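Local coordinates for IroE protein (Escherichia coli, PDB 2GZS) that hydrolyses the trilactone siderophore enterobactin and its C-glucosylated salmochelin forms, preferring the iron-free compounds and usually cutting the ring once to give linear trimers, at residues R121-L124 against E125-A129. Sequence-based numbering, arbitrary orientation.
Sequences RQLL and ETRIA
L123 O takes two backbone donors, R127 N at 3.0 Å and I128 N at 2.9 Å, and this shared carbonyl marks where helix 117-132 of the alpha/beta-hydrolase fold widens into a pi-type turn, a compact example of how one carbonyl serves two amides where a helix shifts from i+4 to i+5 bonding. The two bonds differ in quality: I128 N lies nearly in line with the carbonyl at a straight N-H...O angle of 165°, whereas R127 N sits above the carbonyl plane and its bond is bent to 139°. Before the switch, R121 O receives E125 N in the ordinary i to i+4 pattern; after it, L124 O receives A129 N, five residues on. Q122 O is also gripped twice, by T126 N and by the T126 hydroxyl, OG1 at 2.8 Å, which arrive from opposite faces of its plane. OG1 stands between the T126 backbone N and carbonyl carbon (chi1 76°), which turns the hydroxyl onto Q122 O. R121 and E125 run side by side, the R121 methylene CG lying 3.3 Å from E125 OE2, but their charged groups find mates on and just beyond helix 150-161: a salt bridge to D157 for the guanidinium, a hydrogen bond with S162 for the carboxylate. Shortening E125 to an alanine is likely to leave S162 OG without this mate. On the sheet-facing side, where Y27 and V29 meet the helix, I128 CD1 rests 3.9 Å from L123 CG.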
loop_
_atom_site.group_PDB
_atom_site.type_symbol
_atom_site.label_atom_id
_atom_site.label_comp_id
_atom_site.label_asym_id
_atom_site.label_seq_id
_atom_site.Cartn_x
_atom_site.Cartn_y
_atom_site.Cartn_z
ATOM N N ARG A 121 2.459 -5.758 -10.171
ATOM C CA ARG A 121 3.443 -6.152 -9.151
ATOM C C ARG A 121 4.798 -6.349 -9.829
ATOM O O ARG A 121 5.795 -5.973 -9.206
ATOM C CB ARG A 121 2.988 -7.385 -8.393
ATOM C CG ARG A 121 3.956 -7.669 -7.209
ATOM C CD ARG A 121 3.275 -8.521 -6.110
ATOM N NE ARG A 121 2.429 -9.484 -6.736
ATOM C CZ ARG A 121 1.091 -9.563 -6.820
ATOM N NH1 ARG A 121 0.668 -10.608 -7.533
ATOM N NH2 ARG A 121 0.211 -8.731 -6.291
ATOM N N GLN A 122 4.882 -6.937 -11.027
ATOM C CA GLN A 122 6.211 -7.086 -11.659
ATOM C C GLN A 122 6.762 -5.727 -11.938
ATOM O O GLN A 122 7.967 -5.471 -11.735
ATOM C CB GLN A 122 5.980 -7.877 -12.973
ATOM C CG GLN A 122 7.190 -7.830 -13.908
ATOM C CD GLN A 122 7.778 -9.206 -14.168
ATOM O OE1 GLN A 122 8.953 -9.305 -14.553
ATOM N NE2 GLN A 122 6.893 -10.184 -13.941
ATOM N N LEU A 123 6.004 -4.772 -12.422
ATOM C CA LEU A 123 6.465 -3.420 -12.671
ATOM C C LEU A 123 6.998 -2.837 -11.353
ATOM O O LEU A 123 8.087 -2.226 -11.249
ATOM C CB LEU A 123 5.332 -2.528 -13.192
ATOM C CG LEU A 123 5.592 -1.035 -13.105
ATOM C CD1 LEU A 123 6.659 -0.645 -14.125
ATOM C CD2 LEU A 123 4.331 -0.218 -13.392
ATOM N N LEU A 124 6.195 -2.958 -10.295
ATOM C CA LEU A 124 6.538 -2.322 -8.999
ATOM C C LEU A 124 7.799 -2.914 -8.439
ATOM O O LEU A 124 8.674 -2.124 -8.000
ATOM C CB LEU A 124 5.329 -2.507 -8.067
ATOM C CG LEU A 124 5.489 -1.928 -6.641
ATOM C CD1 LEU A 124 5.692 -0.414 -6.695
ATOM C CD2 LEU A 124 4.277 -2.313 -5.805
ATOM N N GLU A 125 7.915 -4.225 -8.379
ATOM C CA GLU A 125 9.033 -4.892 -7.667
ATOM C C GLU A 125 10.307 -4.958 -8.493
ATOM O O GLU A 125 11.413 -4.894 -7.892
ATOM C CB GLU A 125 8.625 -6.308 -7.231
ATOM C CG GLU A 125 7.468 -6.285 -6.247
ATOM C CD GLU A 125 7.172 -7.648 -5.651
ATOM O OE1 GLU A 125 7.831 -8.664 -5.943
ATOM O OE2 GLU A 125 6.222 -7.665 -4.840
ATOM N N THR A 126 10.189 -5.075 -9.814
ATOM C CA THR A 126 11.436 -5.220 -10.592
ATOM C C THR A 126 11.854 -3.966 -11.315
ATOM O O THR A 126 12.990 -3.915 -11.838
ATOM C CB THR A 126 11.314 -6.339 -11.659
ATOM O OG1 THR A 126 10.527 -5.884 -12.758
ATOM C CG2 THR A 126 10.654 -7.591 -11.075
ATOM N N ARG A 127 11.004 -2.945 -11.429
ATOM C CA ARG A 127 11.335 -1.722 -12.174
ATOM C C ARG A 127 11.282 -0.493 -11.267
ATOM O O ARG A 127 12.267 0.264 -11.127
ATOM C CB ARG A 127 10.454 -1.513 -13.422
ATOM C CG ARG A 127 10.462 -2.752 -14.331
ATOM C CD ARG A 127 9.691 -2.558 -15.670
ATOM N NE ARG A 127 9.370 -3.956 -16.028
ATOM C CZ ARG A 127 8.171 -4.495 -16.299
ATOM N NH1 ARG A 127 7.115 -3.674 -16.320
ATOM N NH2 ARG A 127 8.166 -5.797 -16.535
ATOM N N ILE A 128 10.122 -0.259 -10.629
ATOM C CA ILE A 128 10.014 0.972 -9.838
ATOM C C ILE A 128 10.823 0.886 -8.562
ATOM O O ILE A 128 11.634 1.817 -8.276
ATOM C CB ILE A 128 8.524 1.203 -9.493
ATOM C CG1 ILE A 128 7.698 1.348 -10.757
ATOM C CG2 ILE A 128 8.418 2.404 -8.529
ATOM C CD1 ILE A 128 6.234 1.703 -10.439
ATOM N N ALA A 129 10.667 -0.102 -7.732
ATOM C CA ALA A 129 11.343 -0.137 -6.415
ATOM C C ALA A 129 12.865 -0.106 -6.612
ATOM O O ALA A 129 13.525 0.692 -5.919
ATOM C CB ALA A 129 10.835 -1.330 -5.602
#